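PDB 6O59: germination protein from Bacillus megaterium, which probably takes part in germinant recognition as the A subunit of the spore germinant receptor GerK3, this chain being the N-terminal domain of that subunit. Local coordinates for residues Gln54-Tyr59 against Val123-Gly128; Leu81-Ile86 against Val92-Asn97; Leu16-Thr21 against Ile27-Phe32; Asp109-Val114 against Asn118-Val123. All coordinates share one frame; numbering follows the deposited sequence.

Interaction 1 (Gln54-Tyr59 against Val123-Gly128); sequences QAIQDY and VSTQGG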
loop_
_atom_site.group_PDB
_atom_site.type_symbol
_atom_site.label_atom_id
_atom_site.label_comp_id
_atom_site.label_asym_id
_atom_site.label_seq_id
_atom_site.Cartn_x
_atom_site.Cartn_y
_atom_site.Cartn_z
ATOM N N GLN A 54 -9.105 -13.030 -4.607
ATOM C CA GLN A 54 -9.314 -14.366 -4.088
ATOM C C GLN A 54 -9.168 -15.461 -5.148
ATOM O O GLN A 54 -8.220 -16.226 -5.023
ATOM C CB GLN A 54 -10.615 -14.507 -3.317
ATOM C CG GLN A 54 -10.447 -15.354 -2.050
ATOM C CD GLN A 54 -9.171 -15.160 -1.242
ATOM O OE1 GLN A 54 -8.260 -16.005 -1.260
ATOM N NE2 GLN A 54 -9.077 -14.067 -0.498
ATOM N N ALA A 55 -9.986 -15.480 -6.224
ATOM C CA ALA A 55 -9.919 -16.495 -7.293
ATOM C C ALA A 55 -8.473 -16.751 -7.819
ATOM O O ALA A 55 -8.104 -17.910 -8.009
ATOM C CB ALA A 55 -10.826 -16.096 -8.444
ATOM N N ILE A 56 -7.667 -15.687 -8.012
ATOM C CA ILE A 56 -6.283 -15.764 -8.506
ATOM C C ILE A 56 -5.375 -16.362 -7.414
ATOM O O ILE A 56 -4.628 -17.315 -7.703
ATOM C CB ILE A 56 -5.782 -14.391 -9.031
ATOM C CG1 ILE A 56 -6.561 -14.020 -10.317
ATOM C CG2 ILE A 56 -4.248 -14.399 -9.287
ATOM C CD1 ILE A 56 -6.609 -12.551 -10.674
ATOM N N GLN A 57 -5.480 -15.842 -6.168
ATOM C CA GLN A 57 -4.746 -16.358 -5.009
ATOM C C GLN A 57 -5.093 -17.827 -4.770
ATOM O O GLN A 57 -4.196 -18.632 -4.552
ATOM C CB GLN A 57 -5.052 -15.539 -3.760
ATOM C CG GLN A 57 -4.441 -14.145 -3.807
ATOM C CD GLN A 57 -4.455 -13.517 -2.451
ATOM O OE1 GLN A 57 -3.758 -13.956 -1.537
ATOM N NE2 GLN A 57 -5.260 -12.488 -2.284
ATOM N N ASP A 58 -6.385 -18.182 -4.878
ATOM C CA ASP A 58 -6.890 -19.544 -4.738
ATOM C C ASP A 58 -6.201 -20.460 -5.727
ATOM O O ASP A 58 -5.683 -21.505 -5.332
ATOM C CB ASP A 58 -8.416 -19.584 -4.970
ATOM C CG ASP A 58 -9.278 -19.053 -3.841
ATOM O OD1 ASP A 58 -8.714 -18.539 -2.850
ATOM O OD2 ASP A 58 -10.523 -19.154 -3.948
ATOM N N TYR A 59 -6.171 -20.046 -7.015
ATOM C CA TYR A 59 -5.563 -20.816 -8.095
ATOM C C TYR A 59 -4.079 -21.060 -7.794
ATOM O O TYR A 59 -3.641 -22.210 -7.753
ATOM C CB TYR A 59 -5.750 -20.096 -9.450
ATOM C CG TYR A 59 -4.864 -20.638 -10.556
ATOM C CD1 TYR A 59 -3.619 -20.070 -10.825
ATOM C CD2 TYR A 59 -5.266 -21.725 -11.330
ATOM C CE1 TYR A 59 -2.777 -20.599 -11.800
ATOM C CE2 TYR A 59 -4.445 -22.243 -12.332
ATOM C CZ TYR A 59 -3.201 -21.675 -12.566
ATOM O OH TYR A 59 -2.386 -22.173 -13.557
ATOM N N VAL A 123 -2.058 -8.927 -13.581
ATOM C CA VAL A 123 -3.441 -9.308 -13.855
ATOM C C VAL A 123 -4.382 -8.269 -13.217
ATOM O O VAL A 123 -4.160 -7.851 -12.080
ATOM C CB VAL A 123 -3.774 -10.778 -13.455
ATOM C CG1 VAL A 123 -3.368 -11.115 -12.020
ATOM C CG2 VAL A 123 -5.229 -11.128 -13.726
ATOM N N SER A 124 -5.399 -7.834 -13.982
ATOM C CA SER A 124 -6.399 -6.868 -13.556
ATOM C C SER A 124 -7.781 -7.520 -13.387
ATOM O O SER A 124 -8.208 -8.268 -14.261
ATOM C CB SER A 124 -6.480 -5.732 -14.566
ATOM O OG SER A 124 -7.393 -4.739 -14.122
ATOM N N THR A 125 -8.495 -7.189 -12.289
ATOM C CA THR A 125 -9.846 -7.694 -11.979
ATOM C C THR A 125 -10.932 -6.563 -12.142
ATOM O O THR A 125 -12.137 -6.856 -12.079
ATOM C CB THR A 125 -9.866 -8.360 -10.588
ATOM O OG1 THR A 125 -8.818 -9.338 -10.524
ATOM C CG2 THR A 125 -11.192 -9.065 -10.294
ATOM N N GLN A 126 -10.511 -5.300 -12.417
ATOM C CA GLN A 126 -11.436 -4.174 -12.652
ATOM C C GLN A 126 -11.628 -3.903 -14.195
ATOM O O GLN A 126 -10.925 -4.507 -15.026
ATOM C CB GLN A 126 -10.992 -2.892 -11.884
ATOM C CG GLN A 126 -9.668 -2.221 -12.334
ATOM C CD GLN A 126 -9.554 -0.721 -12.046
ATOM O OE1 GLN A 126 -8.542 -0.080 -12.374
ATOM N NE2 GLN A 126 -10.576 -0.113 -11.441
ATOM N N GLY A 127 -12.596 -3.029 -14.534
ATOM C CA GLY A 127 -12.931 -2.654 -15.912
ATOM C C GLY A 127 -13.249 -1.185 -16.181
ATOM O O GLY A 127 -13.546 -0.818 -17.327
ATOM N N GLY A 128 -13.188 -0.346 -15.135
ATOM C CA GLY A 128 -13.455 1.089 -15.222
ATOM C C GLY A 128 -14.928 1.439 -15.297
ATOM O O GLY A 128 -15.411 1.926 -16.322
#
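Ile56 and Val123 meet tip to tip, the delta methyl of the isoleucine coming up against both branches of the valine. Ile56 CD1 lies 3.6 Å from Val123 CG2 and 3.8 Å from Val123 CG1, so the end of one side chain rests on the fork of the other. The same methyl also passes the threonine after the strand, with Ile56 CD1 3.9 Å from Thr125 OG1. An extended ethyl arm makes this reach possible: CG1 of Ile56 stands opposite its own carbonyl carbon (chi1 -68°), and chi2 of 158° carries CD1 out from helix 54-62 toward the sheet. Val123 answers with CG1 placed between its backbone N and carbonyl carbon and CG2 opposite the N (chi1 51°).

Further out, Thr125 OG1 is held by a hydrogen bond to Asp52 O, just ahead of the helix, which ties the chain leaving strand 120-124 to the start of helix 54-62. Val123 is fixed in the sheet by backbone bonding to Ser110, and Ile86 of helix 78-86 packs on its side chain. The helix itself is steadied from elsewhere, Tyr59 OH bonding to Asp85 and Gln57 OE1 to Arg30.

Between the two segments, then, the chemistry is that of dispersion: a small methyl contact seats the helix on the end of the strand, and the directional bonding comes from residues around it.

Interaction 2 (Leu81-Ile86 against Val92-Asn97); sequences LISEDI and VSFADN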
loop_
_atom_site.group_PDB
_atom_site.type_symbol
_atom_site.label_atom_id
_atom_site.label_comp_id
_atom_site.label_asym_id
_atom_site.label_seq_id
_atom_site.Cartn_x
_atom_site.Cartn_y
_atom_site.Cartn_z
ATOM N N LEU A 81 2.975 -20.603 -19.161
ATOM C CA LEU A 81 2.078 -21.741 -18.942
ATOM C C LEU A 81 0.985 -21.391 -17.929
ATOM O O LEU A 81 -0.173 -21.770 -18.125
ATOM C CB LEU A 81 2.877 -22.964 -18.452
ATOM C CG LEU A 81 3.066 -24.141 -19.415
ATOM C CD1 LEU A 81 1.804 -24.992 -19.548
ATOM C CD2 LEU A 81 3.650 -23.708 -20.751
ATOM N N ILE A 82 1.358 -20.656 -16.858
ATOM C CA ILE A 82 0.449 -20.227 -15.798
ATOM C C ILE A 82 -0.495 -19.167 -16.349
ATOM O O ILE A 82 -1.690 -19.207 -16.037
ATOM C CB ILE A 82 1.233 -19.736 -14.540
ATOM C CG1 ILE A 82 1.752 -20.951 -13.709
ATOM C CG2 ILE A 82 0.396 -18.782 -13.669
ATOM C CD1 ILE A 82 2.789 -20.653 -12.561
ATOM N N SER A 83 0.035 -18.241 -17.189
ATOM C CA SER A 83 -0.737 -17.147 -17.788
ATOM C C SER A 83 -1.940 -17.663 -18.590
ATOM O O SER A 83 -2.981 -17.027 -18.544
ATOM C CB SER A 83 0.141 -16.239 -18.649
ATOM O OG SER A 83 0.410 -16.735 -19.950
ATOM N N GLU A 84 -1.823 -18.842 -19.239
ATOM C CA GLU A 84 -2.888 -19.470 -20.035
ATOM C C GLU A 84 -4.160 -19.729 -19.229
ATOM O O GLU A 84 -5.245 -19.759 -19.814
ATOM C CB GLU A 84 -2.407 -20.784 -20.647
ATOM C CG GLU A 84 -1.511 -20.604 -21.861
ATOM C CD GLU A 84 -0.995 -21.882 -22.489
ATOM O OE1 GLU A 84 -1.335 -22.982 -21.992
ATOM O OE2 GLU A 84 -0.240 -21.777 -23.483
ATOM N N ASP A 85 -4.025 -19.911 -17.896
ATOM C CA ASP A 85 -5.136 -20.106 -16.958
ATOM C C ASP A 85 -5.590 -18.787 -16.373
ATOM O O ASP A 85 -6.790 -18.582 -16.232
ATOM C CB ASP A 85 -4.756 -21.067 -15.817
ATOM C CG ASP A 85 -4.720 -22.526 -16.220
ATOM O OD1 ASP A 85 -5.297 -22.867 -17.280
ATOM O OD2 ASP A 85 -4.121 -23.329 -15.476
ATOM N N ILE A 86 -4.638 -17.894 -16.045
ATOM C CA ILE A 86 -4.917 -16.593 -15.433
ATOM C C ILE A 86 -5.707 -15.655 -16.397
ATOM O O ILE A 86 -6.524 -14.858 -15.917
ATOM C CB ILE A 86 -3.606 -15.946 -14.873
ATOM C CG1 ILE A 86 -3.071 -16.816 -13.683
ATOM C CG2 ILE A 86 -3.826 -14.484 -14.441
ATOM C CD1 ILE A 86 -2.092 -16.166 -12.675
ATOM N N VAL A 92 -4.536 -10.000 -18.470
ATOM C CA VAL A 92 -3.122 -10.237 -18.253
ATOM C C VAL A 92 -2.241 -9.371 -19.139
ATOM O O VAL A 92 -2.467 -9.233 -20.341
ATOM C CB VAL A 92 -2.801 -11.738 -18.403
ATOM C CG1 VAL A 92 -1.306 -12.004 -18.645
ATOM C CG2 VAL A 92 -3.298 -12.509 -17.193
ATOM N N SER A 93 -1.221 -8.801 -18.522
ATOM C CA SER A 93 -0.208 -8.011 -19.194
ATOM C C SER A 93 1.164 -8.462 -18.641
ATOM O O SER A 93 1.206 -9.262 -17.701
ATOM C CB SER A 93 -0.480 -6.516 -19.009
ATOM O OG SER A 93 0.415 -5.942 -18.074
ATOM N N PHE A 94 2.267 -8.006 -19.241
ATOM C CA PHE A 94 3.594 -8.377 -18.752
ATOM C C PHE A 94 4.471 -7.143 -18.599
ATOM O O PHE A 94 4.422 -6.255 -19.449
ATOM C CB PHE A 94 4.253 -9.396 -19.685
ATOM C CG PHE A 94 3.657 -10.779 -19.621
ATOM C CD1 PHE A 94 4.083 -11.695 -18.667
ATOM C CD2 PHE A 94 2.690 -11.183 -20.534
ATOM C CE1 PHE A 94 3.544 -12.987 -18.622
ATOM C CE2 PHE A 94 2.145 -12.476 -20.482
ATOM C CZ PHE A 94 2.580 -13.370 -19.530
ATOM N N ALA A 95 5.242 -7.071 -17.499
ATOM C CA ALA A 95 6.162 -5.961 -17.209
ATOM C C ALA A 95 7.616 -6.474 -17.211
ATOM O O ALA A 95 7.865 -7.541 -16.646
ATOM C CB ALA A 95 5.815 -5.326 -15.867
ATOM N N ASP A 96 8.561 -5.734 -17.846
ATOM C CA ASP A 96 9.984 -6.129 -17.942
ATOM C C ASP A 96 10.957 -4.980 -17.531
ATOM O O ASP A 96 12.159 -5.038 -17.819
ATOM C CB ASP A 96 10.317 -6.647 -19.361
ATOM C CG ASP A 96 10.305 -5.601 -20.460
ATOM O OD1 ASP A 96 9.518 -4.626 -20.353
ATOM O OD2 ASP A 96 11.070 -5.759 -21.434
ATOM N N ASN A 97 10.415 -3.962 -16.832
ATOM C CA ASN A 97 11.116 -2.797 -16.290
ATOM C C ASN A 97 10.349 -2.308 -15.057
ATOM O O ASN A 97 9.159 -2.636 -14.907
ATOM C CB ASN A 97 11.306 -1.700 -17.339
ATOM C CG ASN A 97 10.087 -0.878 -17.638
ATOM O OD1 ASN A 97 9.182 -1.302 -18.360
ATOM N ND2 ASN A 97 10.055 0.325 -17.098
#
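Apolar contact joins Ile86, at the end of helix 78-86, to Val92 near the start of strand 91-95. Their side chains cross at about a right angle, and Ile86 CG2 lies 3.4 Å from Val92 CG2. With chi1 of -66°, Ile86 turns its gamma methyl to the valine while its longer CG1 arm leads off elsewhere. One turn back, Ser83 CB stands 4.5 Å from Val92 CG1, a looser approach.

The aromatic contact is made at an edge: Ser83 CB sits near the plane of the Phe94 ring, 3.9 Å from Phe94 CZ, so the serine meets the rim and neither face. Leu121 of the neighbouring strand also touches this ring, as do Leu79 and Glu80 of the helix.

Polar bonding runs within the helix. Ser83 OG turns back to Glu80 O, and Ile82 O accepts from both Ile86 N (3.2 Å) and Asp85 N (3.1 Å), the doubled pattern of a helix near its end.

Helix and strand run roughly antiparallel, at 146° with axes 9.7 Å apart, joined by a short connection that returns the chain to the sheet edge. With the serine hydroxyl bonded to Glu80 O in its own helix, it is mostly carbon that meets the strand, and the contact is one of dispersion without directional bonds.

Interaction 3 (Leu16-Thr21 against Ile27-Phe32); sequences LIKEKT and IVIRHF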
loop_
_atom_site.group_PDB
_atom_site.type_symbol
_atom_site.label_atom_id
_atom_site.label_comp_id
_atom_site.label_asym_id
_atom_site.label_seq_id
_atom_site.Cartn_x
_atom_site.Cartn_y
_atom_site.Cartn_z
ATOM N N LEU A 16 13.837 -5.122 -3.773
ATOM C CA LEU A 16 13.732 -3.875 -4.531
ATOM C C LEU A 16 12.324 -3.281 -4.474
ATOM O O LEU A 16 12.218 -2.058 -4.413
ATOM C CB LEU A 16 14.196 -4.056 -5.987
ATOM C CG LEU A 16 15.741 -4.028 -6.207
ATOM C CD1 LEU A 16 16.112 -4.612 -7.531
ATOM C CD2 LEU A 16 16.315 -2.622 -6.108
ATOM N N ILE A 17 11.251 -4.113 -4.469
ATOM C CA ILE A 17 9.875 -3.607 -4.341
ATOM C C ILE A 17 9.736 -2.938 -2.962
ATOM O O ILE A 17 9.371 -1.766 -2.879
ATOM C CB ILE A 17 8.807 -4.720 -4.549
ATOM C CG1 ILE A 17 8.784 -5.208 -6.011
ATOM C CG2 ILE A 17 7.403 -4.246 -4.085
ATOM C CD1 ILE A 17 8.138 -6.563 -6.180
ATOM N N LYS A 18 10.099 -3.673 -1.900
ATOM C CA LYS A 18 10.081 -3.202 -0.516
ATOM C C LYS A 18 10.824 -1.852 -0.393
ATOM O O LYS A 18 10.340 -0.925 0.259
ATOM C CB LYS A 18 10.701 -4.258 0.419
ATOM C CG LYS A 18 9.920 -5.572 0.493
ATOM C CD LYS A 18 10.421 -6.466 1.624
ATOM C CE LYS A 18 10.243 -7.941 1.338
ATOM N NZ LYS A 18 11.358 -8.495 0.515
ATOM N N GLU A 19 11.973 -1.752 -1.072
ATOM C CA GLU A 19 12.847 -0.593 -1.133
ATOM C C GLU A 19 12.120 0.598 -1.787
ATOM O O GLU A 19 12.045 1.688 -1.203
ATOM C CB GLU A 19 14.072 -0.995 -1.964
ATOM C CG GLU A 19 15.376 -0.292 -1.662
ATOM C CD GLU A 19 16.460 -0.671 -2.656
ATOM O OE1 GLU A 19 17.017 -1.789 -2.540
ATOM O OE2 GLU A 19 16.737 0.145 -3.566
ATOM N N LYS A 20 11.551 0.358 -2.981
ATOM C CA LYS A 20 10.913 1.351 -3.832
ATOM C C LYS A 20 9.573 1.839 -3.309
ATOM O O LYS A 20 9.246 3.016 -3.500
ATOM C CB LYS A 20 10.779 0.802 -5.253
ATOM C CG LYS A 20 12.143 0.804 -5.962
ATOM C CD LYS A 20 12.209 -0.066 -7.208
ATOM C CE LYS A 20 13.569 -0.003 -7.862
ATOM N NZ LYS A 20 13.857 1.329 -8.465
ATOM N N THR A 21 8.819 0.960 -2.632
ATOM C CA THR A 21 7.499 1.267 -2.061
ATOM C C THR A 21 7.588 1.651 -0.555
ATOM O O THR A 21 6.566 1.764 0.107
ATOM C CB THR A 21 6.568 0.083 -2.271
ATOM O OG1 THR A 21 7.094 -1.046 -1.557
ATOM C CG2 THR A 21 6.328 -0.238 -3.762
ATOM N N ILE A 27 1.245 -3.317 1.304
ATOM C CA ILE A 27 1.748 -4.090 0.180
ATOM C C ILE A 27 1.978 -5.526 0.663
ATOM O O ILE A 27 2.806 -5.773 1.546
ATOM C CB ILE A 27 2.975 -3.412 -0.446
ATOM C CG1 ILE A 27 2.506 -2.137 -1.186
ATOM C CG2 ILE A 27 3.700 -4.378 -1.410
ATOM C CD1 ILE A 27 3.439 -1.148 -1.306
ATOM N N VAL A 28 1.180 -6.461 0.116
ATOM C CA VAL A 28 1.186 -7.886 0.480
ATOM C C VAL A 28 2.042 -8.714 -0.488
ATOM O O VAL A 28 1.893 -8.608 -1.708
ATOM C CB VAL A 28 -0.255 -8.465 0.561
ATOM C CG1 VAL A 28 -0.247 -9.907 1.029
ATOM C CG2 VAL A 28 -1.133 -7.631 1.467
ATOM N N ILE A 29 2.916 -9.559 0.095
ATOM C CA ILE A 29 3.777 -10.520 -0.583
ATOM C C ILE A 29 3.368 -11.916 -0.098
ATOM O O ILE A 29 3.536 -12.237 1.081
ATOM C CB ILE A 29 5.294 -10.237 -0.372
ATOM C CG1 ILE A 29 5.682 -8.870 -0.976
ATOM C CG2 ILE A 29 6.151 -11.385 -0.961
ATOM C CD1 ILE A 29 7.062 -8.320 -0.645
ATOM N N ARG A 30 2.811 -12.729 -1.001
ATOM C CA ARG A 30 2.430 -14.102 -0.691
ATOM C C ARG A 30 3.421 -15.045 -1.353
ATOM O O ARG A 30 3.466 -15.140 -2.579
ATOM C CB ARG A 30 0.989 -14.420 -1.138
ATOM C CG ARG A 30 -0.085 -13.579 -0.478
ATOM C CD ARG A 30 -0.686 -14.280 0.700
ATOM N NE ARG A 30 -2.059 -13.841 0.925
ATOM C CZ ARG A 30 -2.434 -13.024 1.899
ATOM N NH1 ARG A 30 -1.540 -12.553 2.762
ATOM N NH2 ARG A 30 -3.709 -12.684 2.032
ATOM N N HIS A 31 4.264 -15.690 -0.557
ATOM C CA HIS A 31 5.210 -16.654 -1.106
ATOM C C HIS A 31 4.521 -17.975 -1.345
ATOM O O HIS A 31 3.687 -18.398 -0.535
ATOM C CB HIS A 31 6.397 -16.876 -0.173
ATOM C CG HIS A 31 7.297 -15.701 -0.057
ATOM N ND1 HIS A 31 7.168 -14.797 0.983
ATOM C CD2 HIS A 31 8.317 -15.314 -0.854
ATOM C CE1 HIS A 31 8.110 -13.892 0.788
ATOM N NE2 HIS A 31 8.826 -14.161 -0.306
ATOM N N PHE A 32 4.867 -18.626 -2.449
ATOM C CA PHE A 32 4.380 -19.954 -2.778
ATOM C C PHE A 32 5.416 -20.680 -3.662
ATOM O O PHE A 32 6.453 -20.107 -4.030
ATOM C CB PHE A 32 2.976 -19.929 -3.399
ATOM C CG PHE A 32 2.856 -19.423 -4.812
ATOM C CD1 PHE A 32 2.801 -18.061 -5.079
ATOM C CD2 PHE A 32 2.746 -20.312 -5.877
ATOM C CE1 PHE A 32 2.672 -17.600 -6.387
ATOM C CE2 PHE A 32 2.608 -19.846 -7.183
ATOM C CZ PHE A 32 2.561 -18.497 -7.428
#
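Lys18 meets Ile29 through its aliphatic chain, the two side chains crossing at about a right angle. Ile29 CD1 lies 3.8 Å from Lys18 CE and 4.1 Å from Lys18 CG, so the isoleucine methyl rests against the methylenes. The lysine chain bends about its CD-CE bond (chi4 84°), and NZ remains 6.3 Å from His31 NE2, too far for contact between the polar ends. On the strand, Ile29 CG2 also lies over one face of the His31 ring, toward its rim.

Lys20 faces another way, making a cation-pi interaction with Trp98 of helix 98-106. That helix and helix 10-20 pack side by side on one face of the antiparallel five-stranded sheet, in which strand 27-34 is an outermost strand within the chain; a short connection leads from helix 10-20 into this edge strand.

Thr21, the first residue past the helix, takes the tip of Ile27. Ile27 CD1 comes 3.5 Å from Thr21 CB and also lies near the OG1 and CG2 branches. A chi1 of 63° swings Thr21 OG1 back over the last turn to bond Ile17 O at 2.7 Å, approaching from above the carbonyl plane. Ile17 O accepts from Thr21 N as well, a double grip that closes the end of the helix just where Ile27 packs on it.

Interaction 4 (Asp109-Val114 against Asn118-Val123); sequences DSLLIV and NRVLSV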
loop_
_atom_site.group_PDB
_atom_site.type_symbol
_atom_site.label_atom_id
_atom_site.label_comp_id
_atom_site.label_asym_id
_atom_site.label_seq_id
_atom_site.Cartn_x
_atom_site.Cartn_y
_atom_site.Cartn_z
ATOM N N ASP A 109 -3.292 -3.872 -9.656
ATOM C CA ASP A 109 -3.072 -5.160 -10.325
ATOM C C ASP A 109 -2.391 -6.121 -9.373
ATOM O O ASP A 109 -1.869 -5.702 -8.335
ATOM C CB ASP A 109 -2.223 -5.005 -11.601
ATOM C CG ASP A 109 -2.909 -4.442 -12.834
ATOM O OD1 ASP A 109 -4.121 -4.148 -12.764
ATOM O OD2 ASP A 109 -2.233 -4.300 -13.866
ATOM N N SER A 110 -2.388 -7.404 -9.705
ATOM C CA SER A 110 -1.644 -8.389 -8.920
ATOM C C SER A 110 -0.445 -8.817 -9.737
ATOM O O SER A 110 -0.567 -9.067 -10.944
ATOM C CB SER A 110 -2.508 -9.583 -8.537
ATOM O OG SER A 110 -3.633 -9.111 -7.823
ATOM N N LEU A 111 0.722 -8.801 -9.103
ATOM C CA LEU A 111 1.947 -9.196 -9.769
ATOM C C LEU A 111 2.245 -10.639 -9.468
ATOM O O LEU A 111 2.028 -11.096 -8.343
ATOM C CB LEU A 111 3.157 -8.318 -9.362
ATOM C CG LEU A 111 3.015 -6.788 -9.395
ATOM C CD1 LEU A 111 4.262 -6.139 -8.883
ATOM C CD2 LEU A 111 2.699 -6.272 -10.772
ATOM N N LEU A 112 2.729 -11.362 -10.476
ATOM C CA LEU A 112 3.184 -12.729 -10.301
ATOM C C LEU A 112 4.673 -12.761 -10.685
ATOM O O LEU A 112 5.035 -12.480 -11.829
ATOM C CB LEU A 112 2.340 -13.750 -11.085
ATOM C CG LEU A 112 2.909 -15.177 -11.113
ATOM C CD1 LEU A 112 2.852 -15.832 -9.757
ATOM C CD2 LEU A 112 2.222 -16.018 -12.142
ATOM N N ILE A 113 5.528 -13.023 -9.691
ATOM C CA ILE A 113 6.977 -13.052 -9.861
ATOM C C ILE A 113 7.477 -14.490 -9.633
ATOM O O ILE A 113 7.106 -15.118 -8.643
ATOM C CB ILE A 113 7.654 -12.008 -8.922
ATOM C CG1 ILE A 113 6.893 -10.640 -8.966
ATOM C CG2 ILE A 113 9.164 -11.860 -9.242
ATOM C CD1 ILE A 113 7.519 -9.463 -8.241
ATOM N N VAL A 114 8.291 -15.014 -10.574
ATOM C CA VAL A 114 8.826 -16.376 -10.527
ATOM C C VAL A 114 10.380 -16.321 -10.411
ATOM O O VAL A 114 11.032 -15.491 -11.054
ATOM C CB VAL A 114 8.319 -17.221 -11.733
ATOM C CG1 VAL A 114 8.832 -18.660 -11.671
ATOM C CG2 VAL A 114 6.783 -17.212 -11.811
ATOM N N ASN A 118 12.502 -13.017 -14.592
ATOM C CA ASN A 118 12.885 -11.600 -14.879
ATOM C C ASN A 118 11.829 -10.833 -15.696
ATOM O O ASN A 118 12.102 -9.689 -16.070
ATOM C CB ASN A 118 14.367 -11.421 -15.229
ATOM C CG ASN A 118 14.630 -10.956 -16.643
ATOM O OD1 ASN A 118 13.799 -11.109 -17.526
ATOM N ND2 ASN A 118 15.801 -10.389 -16.867
ATOM N N ARG A 119 10.680 -11.455 -15.972
ATOM C CA ARG A 119 9.504 -10.798 -16.600
ATOM C C ARG A 119 8.399 -10.959 -15.560
ATOM O O ARG A 119 8.316 -12.044 -14.960
ATOM C CB ARG A 119 9.164 -11.340 -17.996
ATOM C CG ARG A 119 10.166 -11.071 -19.116
ATOM C CD ARG A 119 9.949 -11.507 -20.564
ATOM N NE ARG A 119 11.065 -11.209 -21.463
ATOM C CZ ARG A 119 11.158 -11.590 -22.737
ATOM N NH1 ARG A 119 10.193 -12.302 -23.288
ATOM N NH2 ARG A 119 12.217 -11.263 -23.457
ATOM N N VAL A 120 7.630 -9.909 -15.300
ATOM C CA VAL A 120 6.585 -10.024 -14.246
ATOM C C VAL A 120 5.221 -10.028 -14.920
ATOM O O VAL A 120 5.036 -9.262 -15.858
ATOM C CB VAL A 120 6.730 -8.897 -13.215
ATOM C CG1 VAL A 120 5.497 -8.737 -12.356
ATOM C CG2 VAL A 120 7.949 -9.121 -12.346
ATOM N N LEU A 121 4.330 -10.901 -14.464
ATOM C CA LEU A 121 2.964 -10.959 -15.022
ATOM C C LEU A 121 2.026 -10.107 -14.172
ATOM O O LEU A 121 2.055 -10.244 -12.959
ATOM C CB LEU A 121 2.507 -12.418 -15.029
ATOM C CG LEU A 121 1.068 -12.645 -15.470
ATOM C CD1 LEU A 121 0.845 -14.099 -15.808
ATOM C CD2 LEU A 121 0.105 -12.210 -14.388
ATOM N N SER A 122 1.276 -9.227 -14.827
ATOM C CA SER A 122 0.241 -8.389 -14.203
ATOM C C SER A 122 -1.171 -8.852 -14.567
ATOM O O SER A 122 -1.464 -9.083 -15.743
ATOM C CB SER A 122 0.403 -6.924 -14.622
ATOM O OG SER A 122 1.595 -6.323 -14.141
ATOM N N VAL A 123 -2.058 -8.927 -13.581
ATOM C CA VAL A 123 -3.441 -9.308 -13.855
ATOM C C VAL A 123 -4.382 -8.269 -13.217
ATOM O O VAL A 123 -4.160 -7.851 -12.080
ATOM C CB VAL A 123 -3.774 -10.778 -13.455
ATOM C CG1 VAL A 123 -3.368 -11.115 -12.020
ATOM C CG2 VAL A 123 -5.229 -11.128 -13.726
#
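Val120, with chi1 of 164°, spreads its two methyls toward two residues of the facing strand: Val120 CG1 goes to Leu111 CB at 3.8 Å and Val120 CG2 to Ile113 CG1 at 3.9 Å. Leu111 turns its CG opposite its carbonyl carbon (chi1 -49°), which brings Leu111 CD2 over Ser122 OG at 3.5 Å. The valine is thus wedged between two aliphatic neighbours, with the serine hydroxyl beside the leucine.

The backbones form an antiparallel beta hairpin. Ser110 and Val123 are a hydrogen-bonded pair, with both Ser110 N to Val123 O and Val123 N to Ser110 O at 3.0 Å. Leu112 and Leu121 make the second such pair, while Leu111 and Ser122 form the non-hydrogen-bonded pair between them. On the face carrying Leu112 and Leu121 the leucines meet through their beta carbons, and Ser110 CB touches Val123 CG1 at 3.9 Å.

The hairpin lies in the middle of the sheet: strand 40-47 bonds to Leu111 and Ile113, and strand 91-95 to Val120 and Ser122. Helix 98-106 covers the Leu111 and Val120 face, where Ser104 bonds Ser122 OG, and helix 78-86 packs on the other face against Leu112, Leu121 and Val123.

Overall arrangement
All four contacts belong to one five-stranded antiparallel sheet and the helices laid on it. Interaction 4 is its buried centre and the sole one of the four stitched across by backbone hydrogen bonds; interactions 1, 2 and 3 seat helices by side-chain contact alone. Interaction 1 shares Val123 with interaction 4 and is likewise buried, whereas interactions 2 and 3 lie at the two outer strands and are partly exposed. Val123 also packs on Ile86 and Val92, which makes the apolar surfaces of interactions 1 and 2 continuous. Phe32 and Ile17 of interaction 3 reach Leu112 and Ile113 of interaction 4, so apolar packing continues from edge to centre.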